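Local coordinates for protein mediator of RNA polymerase II transcription subunit 18 (Schizosaccharomyces pombe, PDB 3C0T) that serves as a subunit of the Mediator complex, the coactivator that relays signals from gene-specific regulators to the RNA polymerase II transcription machinery, at residues Phe134-Pro146 with His157-Thr171. Numbering follows the deposited sequence.
Sequences FDTTVRIYQTLIP and HPMNEEQPWILHVYT
Strand 136-146 of the antiparallel Med18 sheet pairs with two successive strands: with 165-171 along T137-Y141 and with 157-158 at its far end, the loop 159-164 lying between the two partners. Three hydrogen-bonded pairs, T137-Y170, R139-H168 and Y141-I166, fix the register of the longer run; R139 N to H168 O, at 2.8 Å and 177°, is nearly straight. Beyond the loop, I145 and H157 exchange a further backbone pair.

On one face of the sheet the rings carry the packing. I166 CB sits over the Y141 ring, 3.9 Å from its centroid, and T137 CB covers Y170 in the same CH-pi manner. Y141 reaches I166 because its CG stands between backbone N and carbonyl carbon (chi1 69°), which lays the ring across the neighbouring strand. R139 extends from this face to salt bridges with E34 and E130. On the other face V138 and I140 meet L167 and V169, with V138 CG2 3.7 Å from L167 CD2.

Q142 lies over the indole of W165: its CB is 4.1 Å from the six-membered ring's centroid, and amide and ring planes are 30° apart. F15 also stacks on W165.

The excursion, with a type I turn at N160-Q163, is tied back by Q163. Q163 NE2 donates to T143 O at 2.9 Å, tilted out of that carbonyl's plane, and to a water shared with T143 N and P164 O, while Q163 OE1 accepts from M159 N (2.7 Å) and, at longer range, N160 N. A leucine in its place would probably leave T143 O and M159 N without these mates and let the loop drift from the strand. The whole is an antiparallel pairing of one long strand with two successive partners, interrupted by a loop that Q163 pins, within the curled antiparallel sheet of Med18.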
loop_
_atom_site.group_PDB
_atom_site.type_symbol
_atom_site.label_atom_id
_atom_site.label_comp_id
_atom_site.label_asym_id
_atom_site.label_seq_id
_atom_site.Cartn_x
_atom_site.Cartn_y
_atom_site.Cartn_z
ATOM N N PHE A 134 -13.433 14.057 -0.878
ATOM C CA PHE A 134 -14.034 13.994 0.455
ATOM C C PHE A 134 -12.991 13.737 1.521
ATOM O O PHE A 134 -13.228 12.966 2.458
ATOM C CB PHE A 134 -15.096 12.890 0.520
ATOM C CG PHE A 134 -16.351 13.215 -0.235
ATOM C CD1 PHE A 134 -16.830 12.356 -1.219
ATOM C CD2 PHE A 134 -17.055 14.390 0.038
ATOM C CE1 PHE A 134 -17.998 12.660 -1.927
ATOM C CE2 PHE A 134 -18.218 14.707 -0.658
ATOM C CZ PHE A 134 -18.695 13.844 -1.643
ATOM N N ASP A 135 -11.830 14.369 1.374
ATOM C CA ASP A 135 -10.751 14.194 2.337
ATOM C C ASP A 135 -10.236 12.770 2.495
ATOM O O ASP A 135 -9.728 12.397 3.555
ATOM C CB ASP A 135 -11.188 14.701 3.701
ATOM C CG ASP A 135 -10.615 16.041 4.012
ATOM O OD1 ASP A 135 -11.031 17.032 3.364
ATOM O OD2 ASP A 135 -9.734 16.091 4.902
ATOM N N THR A 136 -10.385 11.960 1.459
ATOM C CA THR A 136 -9.886 10.595 1.515
ATOM C C THR A 136 -9.004 10.402 0.290
ATOM O O THR A 136 -9.072 11.182 -0.664
ATOM C CB THR A 136 -11.023 9.549 1.468
ATOM O OG1 THR A 136 -11.559 9.498 0.140
ATOM C CG2 THR A 136 -12.126 9.907 2.444
ATOM N N THR A 137 -8.176 9.368 0.320
ATOM C CA THR A 137 -7.287 9.069 -0.786
ATOM C C THR A 137 -7.703 7.740 -1.389
ATOM O O THR A 137 -8.022 6.788 -0.670
ATOM C CB THR A 137 -5.824 8.953 -0.313
ATOM O OG1 THR A 137 -5.386 10.214 0.204
ATOM C CG2 THR A 137 -4.914 8.543 -1.471
ATOM N N VAL A 138 -7.731 7.676 -2.712
ATOM C CA VAL A 138 -8.074 6.432 -3.366
ATOM C C VAL A 138 -6.938 6.106 -4.313
ATOM O O VAL A 138 -6.647 6.843 -5.261
ATOM C CB VAL A 138 -9.430 6.524 -4.088
ATOM C CG1 VAL A 138 -9.725 7.950 -4.428
ATOM C CG2 VAL A 138 -9.437 5.645 -5.318
ATOM N N ARG A 139 -6.276 4.996 -4.016
ATOM C CA ARG A 139 -5.136 4.537 -4.783
ATOM C C ARG A 139 -5.473 3.248 -5.536
ATOM O O ARG A 139 -6.079 2.332 -4.976
ATOM C CB ARG A 139 -3.962 4.316 -3.814
ATOM C CG ARG A 139 -2.756 3.626 -4.406
ATOM C CD ARG A 139 -1.695 3.318 -3.346
ATOM N NE ARG A 139 -1.034 4.517 -2.838
ATOM C CZ ARG A 139 0.213 4.531 -2.374
ATOM N NH1 ARG A 139 0.925 3.410 -2.350
ATOM N NH2 ARG A 139 0.764 5.669 -1.963
ATOM N N ILE A 140 -5.123 3.199 -6.820
ATOM C CA ILE A 140 -5.342 2.001 -7.622
ATOM C C ILE A 140 -3.924 1.606 -8.025
ATOM O O ILE A 140 -3.213 2.372 -8.679
ATOM C CB ILE A 140 -6.257 2.278 -8.851
ATOM C CG1 ILE A 140 -6.507 0.975 -9.614
ATOM C CG2 ILE A 140 -5.661 3.347 -9.742
ATOM C CD1 ILE A 140 -7.636 1.078 -10.633
ATOM N N TYR A 141 -3.500 0.417 -7.615
ATOM C CA TYR A 141 -2.127 0.008 -7.879
ATOM C C TYR A 141 -1.898 -1.463 -8.146
ATOM O O TYR A 141 -2.781 -2.301 -7.989
ATOM C CB TYR A 141 -1.242 0.393 -6.690
ATOM C CG TYR A 141 -1.527 -0.418 -5.439
ATOM C CD1 TYR A 141 -2.580 -0.083 -4.582
ATOM C CD2 TYR A 141 -0.746 -1.527 -5.108
ATOM C CE1 TYR A 141 -2.846 -0.827 -3.432
ATOM C CE2 TYR A 141 -1.005 -2.283 -3.959
ATOM C CZ TYR A 141 -2.056 -1.927 -3.125
ATOM O OH TYR A 141 -2.311 -2.666 -1.979
ATOM N N GLN A 142 -0.660 -1.759 -8.518
ATOM C CA GLN A 142 -0.233 -3.112 -8.806
ATOM C C GLN A 142 1.066 -3.305 -8.039
ATOM O O GLN A 142 1.871 -2.376 -7.945
ATOM C CB GLN A 142 0.006 -3.255 -10.305
ATOM C CG GLN A 142 -0.210 -4.658 -10.823
ATOM C CD GLN A 142 -0.470 -4.669 -12.304
ATOM O OE1 GLN A 142 0.402 -4.304 -13.107
ATOM N NE2 GLN A 142 -1.682 -5.071 -12.685
ATOM N N THR A 143 1.276 -4.479 -7.454
ATOM C CA THR A 143 2.526 -4.673 -6.742
ATOM C C THR A 143 3.462 -5.491 -7.629
ATOM O O THR A 143 3.120 -6.575 -8.114
ATOM C CB THR A 143 2.308 -5.298 -5.324
ATOM O OG1 THR A 143 2.712 -6.663 -5.313
ATOM C CG2 THR A 143 0.873 -5.178 -4.908
ATOM N N LEU A 144 4.633 -4.912 -7.877
ATOM C CA LEU A 144 5.639 -5.503 -8.743
ATOM C C LEU A 144 6.866 -6.041 -8.025
ATOM O O LEU A 144 7.040 -5.835 -6.826
ATOM C CB LEU A 144 6.057 -4.463 -9.786
ATOM C CG LEU A 144 5.182 -4.248 -11.037
ATOM C CD1 LEU A 144 3.833 -4.947 -10.918
ATOM C CD2 LEU A 144 5.012 -2.752 -11.268
ATOM N N ILE A 145 7.720 -6.722 -8.781
ATOM C CA ILE A 145 8.945 -7.318 -8.262
ATOM C C ILE A 145 10.134 -6.821 -9.074
ATOM O O ILE A 145 10.124 -6.900 -10.300
ATOM C CB ILE A 145 8.891 -8.876 -8.377
ATOM C CG1 ILE A 145 7.664 -9.416 -7.639
ATOM C CG2 ILE A 145 10.156 -9.498 -7.802
ATOM C CD1 ILE A 145 7.642 -9.056 -6.173
ATOM N N PRO A 146 11.175 -6.302 -8.401
ATOM C CA PRO A 146 12.371 -5.800 -9.093
ATOM C C PRO A 146 13.014 -6.927 -9.907
ATOM O O PRO A 146 12.944 -8.098 -9.523
ATOM C CB PRO A 146 13.281 -5.362 -7.947
ATOM C CG PRO A 146 12.341 -5.083 -6.827
ATOM C CD PRO A 146 11.321 -6.174 -6.942
ATOM N N HIS A 157 8.570 -6.778 -12.653
ATOM C CA HIS A 157 7.643 -7.827 -13.051
ATOM C C HIS A 157 6.463 -8.024 -12.125
ATOM O O HIS A 157 6.590 -7.926 -10.905
ATOM C CB HIS A 157 8.372 -9.171 -13.166
ATOM C CG HIS A 157 9.581 -9.132 -14.043
ATOM N ND1 HIS A 157 10.862 -9.216 -13.544
ATOM C CD2 HIS A 157 9.705 -8.986 -15.383
ATOM C CE1 HIS A 157 11.725 -9.121 -14.540
ATOM N NE2 HIS A 157 11.049 -8.980 -15.666
ATOM N N PRO A 158 5.284 -8.304 -12.697
ATOM C CA PRO A 158 4.121 -8.521 -11.833
ATOM C C PRO A 158 4.345 -9.887 -11.180
ATOM O O PRO A 158 5.154 -10.680 -11.664
ATOM C CB PRO A 158 2.952 -8.523 -12.819
ATOM C CG PRO A 158 3.574 -9.095 -14.070
ATOM C CD PRO A 158 4.910 -8.373 -14.123
ATOM N N MET A 159 3.656 -10.162 -10.083
ATOM C CA MET A 159 3.825 -11.445 -9.419
ATOM C C MET A 159 3.071 -12.532 -10.179
ATOM O O MET A 159 3.312 -13.722 -9.989
ATOM C CB MET A 159 3.320 -11.352 -7.985
ATOM C CG MET A 159 3.955 -10.216 -7.214
ATOM S SD MET A 159 3.422 -10.203 -5.515
ATOM C CE MET A 159 4.361 -11.615 -4.923
ATOM N N ASN A 160 2.160 -12.103 -11.047
ATOM C CA ASN A 160 1.352 -13.005 -11.856
ATOM C C ASN A 160 0.969 -12.267 -13.130
ATOM O O ASN A 160 0.803 -11.050 -13.115
ATOM C CB ASN A 160 0.098 -13.411 -11.085
ATOM C CG ASN A 160 -0.700 -14.484 -11.797
ATOM O OD1 ASN A 160 -1.217 -14.270 -12.897
ATOM N ND2 ASN A 160 -0.800 -15.655 -11.174
ATOM N N GLU A 161 0.815 -12.996 -14.229
ATOM C CA GLU A 161 0.473 -12.382 -15.510
ATOM C C GLU A 161 -0.976 -11.912 -15.639
ATOM O O GLU A 161 -1.296 -11.100 -16.509
ATOM C CB GLU A 161 0.812 -13.348 -16.645
ATOM C CG GLU A 161 2.298 -13.670 -16.731
ATOM C CD GLU A 161 2.605 -14.765 -17.734
ATOM O OE1 GLU A 161 3.797 -15.120 -17.887
ATOM O OE2 GLU A 161 1.652 -15.273 -18.366
ATOM N N GLU A 162 -1.846 -12.426 -14.778
ATOM C CA GLU A 162 -3.256 -12.048 -14.790
ATOM C C GLU A 162 -3.563 -11.336 -13.479
ATOM O O GLU A 162 -4.612 -11.527 -12.865
ATOM C CB GLU A 162 -4.136 -13.292 -14.936
ATOM C CG GLU A 162 -3.962 -14.005 -16.270
ATOM C CD GLU A 162 -4.205 -13.077 -17.453
ATOM O OE1 GLU A 162 -5.370 -12.662 -17.660
ATOM O OE2 GLU A 162 -3.227 -12.755 -18.169
ATOM N N GLN A 163 -2.620 -10.501 -13.071
ATOM C CA GLN A 163 -2.708 -9.751 -11.830
ATOM C C GLN A 163 -3.704 -8.601 -11.864
ATOM O O GLN A 163 -3.628 -7.730 -12.728
ATOM C CB GLN A 163 -1.327 -9.200 -11.503
ATOM C CG GLN A 163 -1.164 -8.718 -10.096
ATOM C CD GLN A 163 0.271 -8.362 -9.807
ATOM O OE1 GLN A 163 1.163 -9.180 -9.996
ATOM N NE2 GLN A 163 0.504 -7.137 -9.353
ATOM N N PRO A 164 -4.661 -8.586 -10.926
ATOM C CA PRO A 164 -5.639 -7.496 -10.906
ATOM C C PRO A 164 -5.010 -6.264 -10.246
ATOM O O PRO A 164 -3.969 -6.367 -9.585
ATOM C CB PRO A 164 -6.763 -8.066 -10.052
ATOM C CG PRO A 164 -6.000 -8.874 -9.041
ATOM C CD PRO A 164 -4.987 -9.597 -9.906
ATOM N N TRP A 165 -5.626 -5.103 -10.449
ATOM C CA TRP A 165 -5.145 -3.883 -9.818
ATOM C C TRP A 165 -5.877 -3.824 -8.491
ATOM O O TRP A 165 -7.024 -4.274 -8.389
ATOM C CB TRP A 165 -5.501 -2.654 -10.641
ATOM C CG TRP A 165 -4.686 -2.506 -11.882
ATOM C CD1 TRP A 165 -4.855 -3.176 -13.056
ATOM C CD2 TRP A 165 -3.564 -1.633 -12.071
ATOM N NE1 TRP A 165 -3.907 -2.776 -13.972
ATOM C CE2 TRP A 165 -3.102 -1.831 -13.394
ATOM C CE3 TRP A 165 -2.905 -0.706 -11.256
ATOM C CZ2 TRP A 165 -2.008 -1.130 -13.925
ATOM C CZ3 TRP A 165 -1.812 -0.004 -11.784
ATOM C CH2 TRP A 165 -1.377 -0.225 -13.108
ATOM N N ILE A 166 -5.219 -3.291 -7.472
ATOM C CA ILE A 166 -5.840 -3.184 -6.162
ATOM C C ILE A 166 -6.334 -1.761 -5.965
ATOM O O ILE A 166 -5.623 -0.801 -6.279
ATOM C CB ILE A 166 -4.840 -3.548 -5.038
ATOM C CG1 ILE A 166 -4.472 -5.029 -5.140
ATOM C CG2 ILE A 166 -5.441 -3.240 -3.659
ATOM C CD1 ILE A 166 -3.455 -5.478 -4.118
ATOM N N LEU A 167 -7.563 -1.633 -5.470
ATOM C CA LEU A 167 -8.163 -0.331 -5.203
ATOM C C LEU A 167 -8.189 -0.167 -3.694
ATOM O O LEU A 167 -8.924 -0.877 -3.008
ATOM C CB LEU A 167 -9.597 -0.263 -5.737
ATOM C CG LEU A 167 -9.927 0.807 -6.787
ATOM C CD1 LEU A 167 -11.432 0.921 -6.903
ATOM C CD2 LEU A 167 -9.358 2.158 -6.403
ATOM N N HIS A 168 -7.394 0.766 -3.178
ATOM C CA HIS A 168 -7.314 1.008 -1.739
ATOM C C HIS A 168 -7.772 2.426 -1.404
ATOM O O HIS A 168 -7.165 3.405 -1.844
ATOM C CB HIS A 168 -5.869 0.798 -1.268
ATOM C CG HIS A 168 -5.676 0.937 0.212
ATOM N ND1 HIS A 168 -4.438 0.843 0.810
ATOM C CD2 HIS A 168 -6.559 1.161 1.214
ATOM C CE1 HIS A 168 -4.565 1.004 2.115
ATOM N NE2 HIS A 168 -5.841 1.199 2.387
ATOM N N VAL A 169 -8.852 2.532 -0.633
ATOM C CA VAL A 169 -9.378 3.834 -0.235
ATOM C C VAL A 169 -9.111 4.006 1.255
ATOM O O VAL A 169 -9.443 3.128 2.056
ATOM C CB VAL A 169 -10.898 3.935 -0.496
ATOM C CG1 VAL A 169 -11.383 5.352 -0.193
ATOM C CG2 VAL A 169 -11.197 3.569 -1.951
ATOM N N TYR A 170 -8.520 5.133 1.633
ATOM C CA TYR A 170 -8.197 5.340 3.032
ATOM C C TYR A 170 -8.077 6.794 3.446
ATOM O O TYR A 170 -8.024 7.702 2.617
ATOM C CB TYR A 170 -6.869 4.647 3.372
ATOM C CG TYR A 170 -5.680 5.201 2.603
ATOM C CD1 TYR A 170 -5.400 4.775 1.303
ATOM C CD2 TYR A 170 -4.865 6.190 3.158
ATOM C CE1 TYR A 170 -4.339 5.326 0.571
ATOM C CE2 TYR A 170 -3.809 6.748 2.436
ATOM C CZ TYR A 170 -3.553 6.314 1.140
ATOM O OH TYR A 170 -2.532 6.894 0.404
ATOM N N THR A 171 -8.040 6.987 4.759
ATOM C CA THR A 171 -7.861 8.293 5.346
ATOM C C THR A 171 -7.217 8.047 6.702
ATOM O O THR A 171 -7.382 6.974 7.288
ATOM C CB THR A 171 -9.185 9.048 5.506
ATOM O OG1 THR A 171 -8.898 10.386 5.927
ATOM C CG2 THR A 171 -10.088 8.371 6.526
HETATM O O HOH W 1 -6.514 10.713 2.884
HETATM O O HOH W 2 -1.342 -5.876 -7.962
HETATM O O HOH W 3 12.213 -10.775 -11.058
#